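Local structure of regulatory protein of LacI family (Chloroflexus aggregans, 3BBL) at residues A[112-117]-A[148-153]; A[131-136]-A[193-198]; A[162-167]-A[178-183]; A[189-194]-A[217-222]. The protein probably acts as a LacI-family transcriptional regulator, in which a periplasmic binding protein-like core senses a small effector molecule and controls DNA binding. All blocks are in the same frame, centred on the assembly; numbering follows the deposited sequence.

Contact 1. Residues A[112-117]-A[148-153]; sequences GTRQAV and LEAMQT
E149 OE1 accepts an N-H from NH1 of R114 at 2.8 Å, a salt bridge between two successive helices of the chain. The carboxylate is met on its syn side, and the two charged planes are turned only 13° apart, although NH1 sits somewhat out of the carboxylate plane. The bond itself is bent, with an angle of 131° at the hydrogen, and a single nitrogen does the gripping. Running out extended from the backbone, with a bend at chi3 that swings NE round, R114 brings NH1 to E149 OE1. The other carboxylate oxygen, E149 OE2, is hydrogen-bonded to Q145 on its own helix, which should help hold the carboxylate in place. Beyond the salt bridge the helices close on apolar side chains. V117 CG1 rests on A150 CB at 3.5 Å and on SE of selenomethionine M151 at 3.7 Å, the latter pair crossing at about a right angle. The small A150 is consistent with the close approach of the segment axes, 8.3 Å at a crossing angle of -39°. An alanine in place of R114 would probably leave E149 OE1 without its charged mate and uncover A150 CB, which R114 CG now flanks. Helices 109-123 and 138-153 are thus joined by an apolar seam, with one charge pair at its partly exposed border.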
loop_
_atom_site.group_PDB
_atom_site.type_symbol
_atom_site.label_atom_id
_atom_site.label_comp_id
_atom_site.label_asym_id
_atom_site.label_seq_id
_atom_site.Cartn_x
_atom_site.Cartn_y
_atom_site.Cartn_z
ATOM N N GLY A 112 -1.569 0.491 -22.420
ATOM C CA GLY A 112 -1.307 -0.586 -21.486
ATOM C C GLY A 112 -2.092 -1.842 -21.795
ATOM O O GLY A 112 -1.518 -2.915 -21.930
ATOM N N THR A 113 -3.408 -1.712 -21.903
ATOM C CA THR A 113 -4.264 -2.850 -22.199
ATOM C C THR A 113 -4.042 -3.356 -23.625
ATOM O O THR A 113 -4.060 -4.555 -23.867
ATOM C CB THR A 113 -5.735 -2.484 -22.019
ATOM O OG1 THR A 113 -6.023 -1.301 -22.773
ATOM C CG2 THR A 113 -6.036 -2.210 -20.571
ATOM N N ARG A 114 -3.825 -2.449 -24.572
ATOM C CA ARG A 114 -3.597 -2.877 -25.947
ATOM C C ARG A 114 -2.409 -3.837 -25.983
ATOM O O ARG A 114 -2.470 -4.920 -26.582
ATOM C CB ARG A 114 -3.322 -1.671 -26.851
ATOM C CG ARG A 114 -3.035 -2.047 -28.303
ATOM C CD ARG A 114 -2.966 -0.822 -29.202
ATOM N NE ARG A 114 -1.908 0.096 -28.788
ATOM C CZ ARG A 114 -2.093 1.375 -28.457
ATOM N NH1 ARG A 114 -3.310 1.926 -28.488
ATOM N NH2 ARG A 114 -1.054 2.103 -28.066
ATOM N N GLN A 115 -1.336 -3.440 -25.314
ATOM C CA GLN A 115 -0.125 -4.241 -25.264
ATOM C C GLN A 115 -0.401 -5.593 -24.604
ATOM O O GLN A 115 0.057 -6.632 -25.076
ATOM C CB GLN A 115 0.933 -3.482 -24.479
ATOM C CG GLN A 115 2.355 -3.891 -24.760
ATOM C CD GLN A 115 3.332 -3.124 -23.895
ATOM O OE1 GLN A 115 3.157 -1.922 -23.663
ATOM N NE2 GLN A 115 4.370 -3.807 -23.415
ATOM N N ALA A 116 -1.157 -5.577 -23.515
ATOM C CA ALA A 116 -1.482 -6.810 -22.819
ATOM C C ALA A 116 -2.253 -7.731 -23.756
ATOM O O ALA A 116 -1.921 -8.907 -23.887
ATOM C CB ALA A 116 -2.309 -6.515 -21.560
ATOM N N VAL A 117 -3.272 -7.196 -24.417
ATOM C CA VAL A 117 -4.070 -8.005 -25.329
ATOM C C VAL A 117 -3.247 -8.513 -26.508
ATOM O O VAL A 117 -3.389 -9.662 -26.907
ATOM C CB VAL A 117 -5.306 -7.227 -25.840
ATOM C CG1 VAL A 117 -6.119 -8.096 -26.770
ATOM C CG2 VAL A 117 -6.166 -6.812 -24.668
ATOM N N LEU A 148 -10.379 -3.033 -27.029
ATOM C CA LEU A 148 -11.152 -2.965 -28.259
ATOM C C LEU A 148 -10.242 -2.803 -29.468
ATOM O O LEU A 148 -10.426 -3.474 -30.485
ATOM C CB LEU A 148 -12.148 -1.806 -28.198
ATOM C CG LEU A 148 -13.144 -1.880 -27.036
ATOM C CD1 LEU A 148 -14.018 -0.638 -27.027
ATOM C CD2 LEU A 148 -13.987 -3.143 -27.154
ATOM N N GLU A 149 -9.255 -1.921 -29.355
ATOM C CA GLU A 149 -8.322 -1.685 -30.451
ATOM C C GLU A 149 -7.514 -2.919 -30.820
ATOM O O GLU A 149 -7.368 -3.242 -31.994
ATOM C CB GLU A 149 -7.365 -0.541 -30.102
ATOM C CG GLU A 149 -7.875 0.827 -30.477
ATOM C CD GLU A 149 -7.045 1.953 -29.870
ATOM O OE1 GLU A 149 -5.792 1.856 -29.886
ATOM O OE2 GLU A 149 -7.653 2.935 -29.382
ATOM N N ALA A 150 -6.976 -3.603 -29.817
ATOM C CA ALA A 150 -6.187 -4.790 -30.089
ATOM C C ALA A 150 -7.046 -5.894 -30.705
ATOM O O ALA A 150 -6.629 -6.545 -31.661
ATOM C CB ALA A 150 -5.524 -5.288 -28.809
HETATM N N MSE A 151 -8.245 -6.096 -30.168
HETATM C CA MSE A 151 -9.132 -7.137 -30.680
HETATM C C MSE A 151 -9.537 -6.798 -32.124
HETATM O O MSE A 151 -9.503 -7.655 -33.006
HETATM C CB MSE A 151 -10.379 -7.288 -29.784
HETATM C CG MSE A 151 -10.107 -7.709 -28.358
HETATM SE SE MSE A 151 -9.180 -9.498 -28.280
HETATM C CE MSE A 151 -10.853 -10.558 -28.342
ATOM N N GLN A 152 -9.894 -5.542 -32.361
ATOM C CA GLN A 152 -10.280 -5.072 -33.686
ATOM C C GLN A 152 -9.136 -5.263 -34.683
ATOM O O GLN A 152 -9.330 -5.764 -35.782
ATOM C CB GLN A 152 -10.662 -3.592 -33.609
ATOM C CG GLN A 152 -10.862 -2.919 -34.952
ATOM C CD GLN A 152 -12.182 -3.275 -35.593
ATOM O OE1 GLN A 152 -13.245 -2.981 -35.041
ATOM N NE2 GLN A 152 -12.127 -3.911 -36.767
ATOM N N THR A 153 -7.935 -4.854 -34.294
ATOM C CA THR A 153 -6.773 -4.990 -35.162
ATOM C C THR A 153 -6.489 -6.446 -35.529
ATOM O O THR A 153 -6.121 -6.740 -36.664
ATOM C CB THR A 153 -5.520 -4.379 -34.498
ATOM O OG1 THR A 153 -5.689 -2.960 -34.399
ATOM C CG2 THR A 153 -4.270 -4.686 -35.295
#

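Contact 2. Residues A[131-136]-A[193-198]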
loop_
_atom_site.group_PDB
_atom_site.type_symbol
_atom_site.label_atom_id
_atom_site.label_comp_id
_atom_site.label_asym_id
_atom_site.label_seq_id
_atom_site.Cartn_x
_atom_site.Cartn_y
_atom_site.Cartn_z
ATOM N N LEU A 131 -12.661 -7.811 -17.661
ATOM C CA LEU A 131 -13.424 -7.383 -16.503
ATOM C C LEU A 131 -13.189 -5.875 -16.453
ATOM O O LEU A 131 -12.143 -5.402 -16.017
ATOM C CB LEU A 131 -12.898 -8.081 -15.248
ATOM C CG LEU A 131 -12.869 -9.611 -15.378
ATOM C CD1 LEU A 131 -12.537 -10.239 -14.031
ATOM C CD2 LEU A 131 -14.210 -10.114 -15.888
ATOM N N ALA A 132 -14.170 -5.122 -16.932
ATOM C CA ALA A 132 -14.063 -3.672 -17.004
ATOM C C ALA A 132 -14.887 -2.918 -15.964
ATOM O O ALA A 132 -15.575 -3.518 -15.132
ATOM C CB ALA A 132 -14.445 -3.218 -18.405
ATOM N N TRP A 133 -14.822 -1.592 -16.035
ATOM C CA TRP A 133 -15.530 -0.726 -15.102
ATOM C C TRP A 133 -16.727 -0.035 -15.752
ATOM O O TRP A 133 -16.923 -0.124 -16.962
ATOM C CB TRP A 133 -14.563 0.330 -14.548
ATOM C CG TRP A 133 -13.424 -0.229 -13.766
ATOM C CD1 TRP A 133 -13.356 -1.458 -13.185
ATOM C CD2 TRP A 133 -12.200 0.441 -13.428
ATOM N NE1 TRP A 133 -12.170 -1.601 -12.508
ATOM C CE2 TRP A 133 -11.440 -0.450 -12.640
ATOM C CE3 TRP A 133 -11.675 1.709 -13.714
ATOM C CZ2 TRP A 133 -10.178 -0.115 -12.131
ATOM C CZ3 TRP A 133 -10.419 2.040 -13.208
ATOM C CH2 TRP A 133 -9.687 1.130 -12.426
ATOM N N PRO A 134 -17.543 0.672 -14.949
ATOM C CA PRO A 134 -18.720 1.379 -15.469
ATOM C C PRO A 134 -18.356 2.400 -16.541
ATOM O O PRO A 134 -17.211 2.837 -16.621
ATOM C CB PRO A 134 -19.306 2.028 -14.221
ATOM C CG PRO A 134 -18.945 1.063 -13.146
ATOM C CD PRO A 134 -17.508 0.745 -13.477
ATOM N N GLU A 135 -19.343 2.786 -17.345
ATOM C CA GLU A 135 -19.142 3.733 -18.444
ATOM C C GLU A 135 -18.777 5.151 -18.025
ATOM O O GLU A 135 -18.206 5.904 -18.816
ATOM C CB GLU A 135 -20.391 3.795 -19.321
ATOM C CG GLU A 135 -20.966 2.441 -19.692
ATOM C CD GLU A 135 -22.080 2.556 -20.710
ATOM O OE1 GLU A 135 -23.000 3.377 -20.499
ATOM O OE2 GLU A 135 -22.038 1.822 -21.721
ATOM N N ASP A 136 -19.104 5.521 -16.792
ATOM C CA ASP A 136 -18.795 6.862 -16.320
ATOM C C ASP A 136 -17.368 6.992 -15.801
ATOM O O ASP A 136 -16.997 8.019 -15.242
ATOM C CB ASP A 136 -19.791 7.288 -15.238
ATOM C CG ASP A 136 -19.764 6.383 -14.024
ATOM O OD1 ASP A 136 -20.653 6.527 -13.156
ATOM O OD2 ASP A 136 -18.856 5.527 -13.932
HETATM N N MSE A 193 -8.532 -10.311 -19.205
HETATM C CA MSE A 193 -7.825 -9.069 -18.904
HETATM C C MSE A 193 -8.675 -8.359 -17.834
HETATM O O MSE A 193 -9.896 -8.293 -17.956
HETATM C CB MSE A 193 -7.739 -8.228 -20.189
HETATM C CG MSE A 193 -7.249 -6.808 -20.036
HETATM SE SE MSE A 193 -5.298 -6.700 -20.067
HETATM C CE MSE A 193 -5.018 -5.766 -18.367
ATOM N N THR A 194 -8.053 -7.848 -16.776
ATOM C CA THR A 194 -8.818 -7.142 -15.740
ATOM C C THR A 194 -8.334 -5.695 -15.602
ATOM O O THR A 194 -7.179 -5.389 -15.911
ATOM C CB THR A 194 -8.712 -7.856 -14.366
ATOM O OG1 THR A 194 -7.376 -7.764 -13.865
ATOM C CG2 THR A 194 -9.093 -9.311 -14.508
ATOM N N LEU A 195 -9.201 -4.796 -15.140
ATOM C CA LEU A 195 -8.790 -3.400 -15.015
ATOM C C LEU A 195 -7.985 -3.021 -13.784
ATOM O O LEU A 195 -7.545 -1.880 -13.668
ATOM C CB LEU A 195 -9.983 -2.461 -15.182
ATOM C CG LEU A 195 -10.562 -2.486 -16.606
ATOM C CD1 LEU A 195 -11.298 -1.173 -16.884
ATOM C CD2 LEU A 195 -9.458 -2.691 -17.628
ATOM N N ASN A 196 -7.811 -3.964 -12.861
ATOM C CA ASN A 196 -6.964 -3.765 -11.687
ATOM C C ASN A 196 -6.617 -5.141 -11.138
ATOM O O ASN A 196 -7.273 -6.121 -11.479
ATOM C CB ASN A 196 -7.600 -2.825 -10.637
ATOM C CG ASN A 196 -8.668 -3.477 -9.791
ATOM O OD1 ASN A 196 -9.300 -2.803 -8.978
ATOM N ND2 ASN A 196 -8.881 -4.765 -9.960
ATOM N N ASP A 197 -5.565 -5.232 -10.334
ATOM C CA ASP A 197 -5.144 -6.519 -9.807
ATOM C C ASP A 197 -6.119 -7.136 -8.825
ATOM O O ASP A 197 -6.206 -8.363 -8.716
ATOM C CB ASP A 197 -3.762 -6.412 -9.170
ATOM C CG ASP A 197 -2.679 -6.082 -10.175
ATOM O OD1 ASP A 197 -2.878 -6.306 -11.383
ATOM O OD2 ASP A 197 -1.614 -5.615 -9.755
ATOM N N THR A 198 -6.861 -6.303 -8.108
ATOM C CA THR A 198 -7.836 -6.838 -7.162
ATOM C C THR A 198 -8.827 -7.730 -7.911
ATOM O O THR A 198 -9.166 -8.816 -7.446
ATOM C CB THR A 198 -8.606 -5.715 -6.461
ATOM O OG1 THR A 198 -7.674 -4.747 -5.973
ATOM C CG2 THR A 198 -9.396 -6.265 -5.295
#
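W133 lays its indole over L195, and the ring can be followed outward from CB. With CG anti to the carbonyl carbon (chi1 -63°), the first ring atoms come up against the leucine: W133 CG lies 3.9 Å from L195 CD1. Further along, NE1 and CE2 both look onto L195 CB, CE2 at 3.6 Å. This methylene forms a CH-pi contact, 3.7 Å from the centroid of the five-membered ring and 22° off its normal. At the far end CZ2 reaches the carbonyl, W133 CZ2 to L195 O being 3.5 Å, while N196 CB sits at the ring edge. These residues follow the C-terminal ends of two neighbouring parallel strands, 128-132 and 191-194, where the periplasmic binding protein fold turns from sheet into loops, and N196 holds the N-cap position of helix 197-209. An alanine in place of W133 would probably strip L195 CB of its aromatic cover and open a gap beside N196. Behind the ring the strands are still paired: L131 N donates to M193 O at 2.8 Å, and L195 N returns a bond to L131 O at 3.1 Å. L131 and T194 lie side by side on one face, L131 CD1 touching T194 CG2 at 3.6 Å. T194 OG1 donates ahead to N196 O, two residues on, approaching from above that carbonyl's plane.

Contact 3. Residues A[162-167]-A[178-183]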
loop_
_atom_site.group_PDB
_atom_site.type_symbol
_atom_site.label_atom_id
_atom_site.label_comp_id
_atom_site.label_asym_id
_atom_site.label_seq_id
_atom_site.Cartn_x
_atom_site.Cartn_y
_atom_site.Cartn_z
ATOM N N TYR A 162 -18.462 -11.018 -23.377
ATOM C CA TYR A 162 -17.090 -11.047 -22.858
ATOM C C TYR A 162 -16.641 -9.726 -22.239
ATOM O O TYR A 162 -15.491 -9.594 -21.823
ATOM C CB TYR A 162 -16.101 -11.388 -23.963
ATOM C CG TYR A 162 -15.983 -12.842 -24.300
ATOM C CD1 TYR A 162 -15.043 -13.264 -25.241
ATOM C CD2 TYR A 162 -16.788 -13.805 -23.680
ATOM C CE1 TYR A 162 -14.898 -14.609 -25.562
ATOM C CE2 TYR A 162 -16.649 -15.163 -23.990
ATOM C CZ TYR A 162 -15.699 -15.553 -24.933
ATOM O OH TYR A 162 -15.503 -16.869 -25.232
ATOM N N ILE A 163 -17.528 -8.739 -22.208
ATOM C CA ILE A 163 -17.187 -7.449 -21.635
ATOM C C ILE A 163 -18.099 -7.233 -20.451
ATOM O O ILE A 163 -19.249 -6.854 -20.610
ATOM C CB ILE A 163 -17.380 -6.313 -22.663
ATOM C CG1 ILE A 163 -16.481 -6.563 -23.869
ATOM C CG2 ILE A 163 -17.037 -4.967 -22.037
ATOM C CD1 ILE A 163 -16.620 -5.528 -24.959
ATOM N N LEU A 164 -17.583 -7.487 -19.258
ATOM C CA LEU A 164 -18.381 -7.339 -18.050
ATOM C C LEU A 164 -17.931 -6.104 -17.270
ATOM O O LEU A 164 -16.759 -5.962 -16.936
ATOM C CB LEU A 164 -18.253 -8.606 -17.195
ATOM C CG LEU A 164 -18.418 -9.925 -17.972
ATOM C CD1 LEU A 164 -18.306 -11.093 -17.022
ATOM C CD2 LEU A 164 -19.767 -9.964 -18.682
ATOM N N ARG A 165 -18.872 -5.208 -16.996
ATOM C CA ARG A 165 -18.581 -3.971 -16.279
ATOM C C ARG A 165 -19.056 -4.014 -14.837
ATOM O O ARG A 165 -20.151 -4.485 -14.547
ATOM C CB ARG A 165 -19.250 -2.801 -16.991
ATOM C CG ARG A 165 -18.765 -2.553 -18.400
ATOM C CD ARG A 165 -19.675 -1.533 -19.050
ATOM N NE ARG A 165 -19.246 -1.119 -20.380
ATOM C CZ ARG A 165 -18.295 -0.225 -20.614
ATOM N NH1 ARG A 165 -17.657 0.355 -19.604
ATOM N NH2 ARG A 165 -18.002 0.102 -21.865
ATOM N N GLY A 166 -18.227 -3.496 -13.937
ATOM C CA GLY A 166 -18.563 -3.488 -12.528
ATOM C C GLY A 166 -17.471 -2.856 -11.684
ATOM O O GLY A 166 -16.466 -2.359 -12.203
ATOM N N GLU A 167 -17.669 -2.872 -10.371
ATOM C CA GLU A 167 -16.696 -2.310 -9.446
ATOM C C GLU A 167 -15.402 -3.119 -9.419
ATOM O O GLU A 167 -15.419 -4.351 -9.472
ATOM C CB GLU A 167 -17.291 -2.258 -8.044
ATOM C CG GLU A 167 -18.548 -1.423 -7.964
ATOM C CD GLU A 167 -18.308 0.017 -8.381
ATOM O OE1 GLU A 167 -19.235 0.634 -8.958
ATOM O OE2 GLU A 167 -17.194 0.535 -8.129
ATOM N N LEU A 178 -16.702 -16.327 -12.543
ATOM C CA LEU A 178 -17.455 -17.557 -12.358
ATOM C C LEU A 178 -18.562 -17.596 -13.419
ATOM O O LEU A 178 -18.888 -18.649 -13.956
ATOM C CB LEU A 178 -18.035 -17.625 -10.938
ATOM C CG LEU A 178 -17.026 -17.962 -9.832
ATOM C CD1 LEU A 178 -17.688 -17.853 -8.468
ATOM C CD2 LEU A 178 -16.465 -19.361 -10.047
ATOM N N HIS A 179 -19.123 -16.436 -13.732
ATOM C CA HIS A 179 -20.161 -16.355 -14.751
ATOM C C HIS A 179 -19.570 -16.829 -16.084
ATOM O O HIS A 179 -20.199 -17.572 -16.821
ATOM C CB HIS A 179 -20.656 -14.910 -14.882
ATOM C CG HIS A 179 -21.593 -14.696 -16.028
ATOM N ND1 HIS A 179 -22.894 -15.155 -16.023
ATOM C CD2 HIS A 179 -21.421 -14.068 -17.218
ATOM C CE1 HIS A 179 -23.483 -14.814 -17.155
ATOM N NE2 HIS A 179 -22.612 -14.154 -17.896
ATOM N N LEU A 180 -18.351 -16.398 -16.382
ATOM C CA LEU A 180 -17.677 -16.782 -17.620
ATOM C C LEU A 180 -17.267 -18.247 -17.618
ATOM O O LEU A 180 -17.320 -18.908 -18.645
ATOM C CB LEU A 180 -16.442 -15.899 -17.854
ATOM C CG LEU A 180 -16.717 -14.450 -18.266
ATOM C CD1 LEU A 180 -15.429 -13.664 -18.277
ATOM C CD2 LEU A 180 -17.368 -14.419 -19.634
ATOM N N LEU A 181 -16.853 -18.753 -16.462
ATOM C CA LEU A 181 -16.453 -20.148 -16.361
ATOM C C LEU A 181 -17.670 -21.079 -16.407
ATOM O O LEU A 181 -17.524 -22.293 -16.555
ATOM C CB LEU A 181 -15.640 -20.379 -15.082
ATOM C CG LEU A 181 -14.316 -19.595 -15.032
ATOM C CD1 LEU A 181 -13.507 -19.987 -13.809
ATOM C CD2 LEU A 181 -13.511 -19.863 -16.290
ATOM N N ASP A 182 -18.867 -20.510 -16.272
ATOM C CA ASP A 182 -20.099 -21.297 -16.350
ATOM C C ASP A 182 -20.312 -21.711 -17.805
ATOM O O ASP A 182 -21.133 -22.590 -18.094
ATOM C CB ASP A 182 -21.331 -20.498 -15.894
ATOM C CG ASP A 182 -21.482 -20.441 -14.379
ATOM O OD1 ASP A 182 -21.068 -21.395 -13.691
ATOM O OD2 ASP A 182 -22.038 -19.445 -13.871
ATOM N N LEU A 183 -19.598 -21.054 -18.720
ATOM C CA LEU A 183 -19.715 -21.384 -20.136
ATOM C C LEU A 183 -18.983 -22.694 -20.374
ATOM O O LEU A 183 -18.042 -23.021 -19.652
ATOM C CB LEU A 183 -19.099 -20.287 -21.001
ATOM C CG LEU A 183 -19.776 -18.914 -20.943
ATOM C CD1 LEU A 183 -18.880 -17.875 -21.611
ATOM C CD2 LEU A 183 -21.140 -18.969 -21.616
#
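L164 and L180 meet tip to tip, the edge strand reaching toward the helix that follows it. L164 CD1 comes 3.9 Å from L180 CG and also touches L180 CD1, so one methyl of the strand leucine rests against the fork of the helix leucine. The remaining contacts across the pair are looser and involve rings. L164 CD1 also approaches CD2 of the H179 imidazole, at 4.3 Å, on the exposed side of the contact. On the other flank stands Y162, whose chi1 of -80° sets CG anti to the carbonyl carbon. Its ring, extending onward from there, brings CD2 within 4.1 Å of L180 CD2, the two side chains crossing obliquely. Farther round the same ring, CE2 has L183 CD1 at its edge, at 4.2 Å. L180 is therefore held by methyl contact from L164 on one branch and by the tyrosine on the other. Polar groups serve other partners: the Y162 hydroxyl is hydrogen-bonded to R187 O, which would help fix the ring, and D182 forms a salt bridge with R210. Backbone bonds between L164 and both I130 and A132 tie the strand to 128-132. The arrangement is that of an outermost strand of the sheet within the chain, 163-165, parallel to 128-132, with the end of helix 170-181 packed against it, the first half of a beta-alpha-beta crossover in the periplasmic binding protein-like fold.

Contact 4. Residues A[189-194]-A[217-222]. With EDO (1,2-ethanediol), chain C.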
loop_
_atom_site.group_PDB
_atom_site.type_symbol
_atom_site.label_atom_id
_atom_site.label_comp_id
_atom_site.label_asym_id
_atom_site.label_seq_id
_atom_site.Cartn_x
_atom_site.Cartn_y
_atom_site.Cartn_z
ATOM N N PRO A 189 -13.906 -18.302 -22.334
ATOM C CA PRO A 189 -12.709 -17.576 -22.780
ATOM C C PRO A 189 -11.457 -18.279 -22.260
ATOM O O PRO A 189 -11.488 -18.927 -21.218
ATOM C CB PRO A 189 -12.884 -16.187 -22.164
ATOM C CG PRO A 189 -13.674 -16.458 -20.923
ATOM C CD PRO A 189 -14.692 -17.495 -21.381
ATOM N N THR A 190 -10.364 -18.167 -23.003
ATOM C CA THR A 190 -9.117 -18.785 -22.601
ATOM C C THR A 190 -8.206 -17.768 -21.918
ATOM O O THR A 190 -7.189 -18.120 -21.333
ATOM C CB THR A 190 -8.384 -19.377 -23.798
ATOM O OG1 THR A 190 -8.097 -18.332 -24.726
ATOM C CG2 THR A 190 -9.220 -20.444 -24.464
ATOM N N ALA A 191 -8.575 -16.499 -21.995
ATOM C CA ALA A 191 -7.790 -15.462 -21.362
ATOM C C ALA A 191 -8.683 -14.324 -20.867
ATOM O O ALA A 191 -9.687 -13.978 -21.491
ATOM C CB ALA A 191 -6.729 -14.939 -22.325
ATOM N N ILE A 192 -8.305 -13.755 -19.728
ATOM C CA ILE A 192 -9.050 -12.664 -19.128
ATOM C C ILE A 192 -8.154 -11.497 -18.743
ATOM O O ILE A 192 -7.148 -11.666 -18.058
ATOM C CB ILE A 192 -9.817 -13.149 -17.875
ATOM C CG1 ILE A 192 -10.896 -14.152 -18.293
ATOM C CG2 ILE A 192 -10.458 -11.973 -17.153
ATOM C CD1 ILE A 192 -11.686 -14.743 -17.144
HETATM N N MSE A 193 -8.532 -10.311 -19.205
HETATM C CA MSE A 193 -7.825 -9.069 -18.904
HETATM C C MSE A 193 -8.675 -8.359 -17.834
HETATM O O MSE A 193 -9.896 -8.293 -17.956
HETATM C CB MSE A 193 -7.739 -8.228 -20.189
HETATM C CG MSE A 193 -7.249 -6.808 -20.036
HETATM SE SE MSE A 193 -5.298 -6.700 -20.067
HETATM C CE MSE A 193 -5.018 -5.766 -18.367
ATOM N N THR A 194 -8.053 -7.848 -16.776
ATOM C CA THR A 194 -8.818 -7.142 -15.740
ATOM C C THR A 194 -8.334 -5.695 -15.602
ATOM O O THR A 194 -7.179 -5.389 -15.911
ATOM C CB THR A 194 -8.712 -7.856 -14.366
ATOM O OG1 THR A 194 -7.376 -7.764 -13.865
ATOM C CG2 THR A 194 -9.093 -9.311 -14.508
ATOM N N ASP A 217 -4.723 -23.219 -18.543
ATOM C CA ASP A 217 -6.121 -23.331 -18.948
ATOM C C ASP A 217 -6.785 -21.965 -19.093
ATOM O O ASP A 217 -7.623 -21.764 -19.965
ATOM C CB ASP A 217 -6.911 -24.163 -17.935
ATOM C CG ASP A 217 -6.341 -25.556 -17.746
ATOM O OD1 ASP A 217 -5.894 -26.151 -18.755
ATOM O OD2 ASP A 217 -6.361 -26.059 -16.591
ATOM N N LEU A 218 -6.403 -21.029 -18.234
ATOM C CA LEU A 218 -6.969 -19.691 -18.252
ATOM C C LEU A 218 -5.882 -18.674 -17.976
ATOM O O LEU A 218 -5.342 -18.623 -16.872
ATOM C CB LEU A 218 -8.064 -19.555 -17.184
ATOM C CG LEU A 218 -8.738 -18.181 -17.100
ATOM C CD1 LEU A 218 -9.465 -17.902 -18.412
ATOM C CD2 LEU A 218 -9.711 -18.129 -15.937
ATOM N N ALA A 219 -5.555 -17.865 -18.976
ATOM C CA ALA A 219 -4.528 -16.839 -18.795
ATOM C C ALA A 219 -5.188 -15.591 -18.189
ATOM O O ALA A 219 -6.335 -15.269 -18.499
ATOM C CB ALA A 219 -3.875 -16.502 -20.130
ATOM N N ILE A 220 -4.463 -14.916 -17.307
ATOM C CA ILE A 220 -4.967 -13.720 -16.657
ATOM C C ILE A 220 -3.920 -12.614 -16.588
ATOM O O ILE A 220 -2.779 -12.851 -16.200
ATOM C CB ILE A 220 -5.443 -14.034 -15.219
ATOM C CG1 ILE A 220 -6.613 -15.010 -15.271
ATOM C CG2 ILE A 220 -5.874 -12.746 -14.498
ATOM C CD1 ILE A 220 -6.979 -15.597 -13.908
ATOM N N ILE A 221 -4.305 -11.406 -16.983
ATOM C CA ILE A 221 -3.398 -10.267 -16.909
ATOM C C ILE A 221 -4.149 -9.165 -16.186
ATOM O O ILE A 221 -5.270 -8.826 -16.557
ATOM C CB ILE A 221 -2.956 -9.762 -18.304
ATOM C CG1 ILE A 221 -2.128 -10.832 -19.010
ATOM C CG2 ILE A 221 -2.116 -8.500 -18.156
ATOM C CD1 ILE A 221 -1.530 -10.378 -20.326
ATOM N N GLY A 222 -3.537 -8.631 -15.132
ATOM C CA GLY A 222 -4.170 -7.573 -14.365
ATOM C C GLY A 222 -3.656 -6.199 -14.730
ATOM O O GLY A 222 -3.018 -6.011 -15.771
HETATM C C1 EDO C . -1.491 -16.245 -15.647
HETATM O O1 EDO C . -1.882 -15.989 -17.003
HETATM C C2 EDO C . -0.368 -15.293 -15.213
HETATM O O2 EDO C . -0.915 -14.091 -14.679
HETATM O O HOH W 1 -10.473 -21.137 -20.044
#
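I192, on the sheet face that carries I220, is crossed at a slant by L218 from the loop before strand 219-223. Chi1 of 180° sets L218 CG anti to the backbone N, and CD1, carried from there, lies 4.0 Å from I192 CG1; the same methyl also touches P189 O. On the opposite face A191, A219, M193 and I221 are lined up, and here the partners are oriented differently. A191 CB and A219 CB simply stand abreast at 3.9 Å. M193, a selenomethionine, bends at chi2 and chi3 and meets I221 near its tip, with M193 CE 4.0 Å from I221 CG2. Helix 109-123 packs on this face through A116 and L120, while helix 197-209 lies against I220 on the other. Between the faces, the backbones pair in parallel, alternating donors from A219 N to T190 O, I192 N to A219 O, I221 N to I192 O and T194 N to I221 O at 3.0 Å. At the entry to the strands a water donates to both P189 O and D217 O. The other edge of strand 219-223 binds 1,2-ethanediol, probably from the crystallisation liquor: I220 N donates to its O1 at 2.8 Å, I220 O accepts from its O2, and S237 N also bonds it. Regular main-chain bonding thus sets the register of these strands, while apolar side chains on both faces give the sheet surfaces that helices can cover.

Overall arrangement
All four contacts lie in one lobe, around four neighbouring parallel strands of the mixed sheet, 219-223, 191-194, 128-132 and 163-165. Contacts 2 and 4 share strand 191-194 and have centres about 13 Å apart; contact 3 sits at the outer strand, about 11 Å from each of them. Contact 1 joins helices 109-123 and 138-153, its centre about 13 Å from that of contact 4, and A116 reaches M193 and I221. Along the chain, contact 3 is nested in the loop closed by contact 2, whose segments alternate with those of contact 1; contact 4 closes last. Together they make a layered alpha/beta lobe, consistent with a periplasmic binding protein-like regulator.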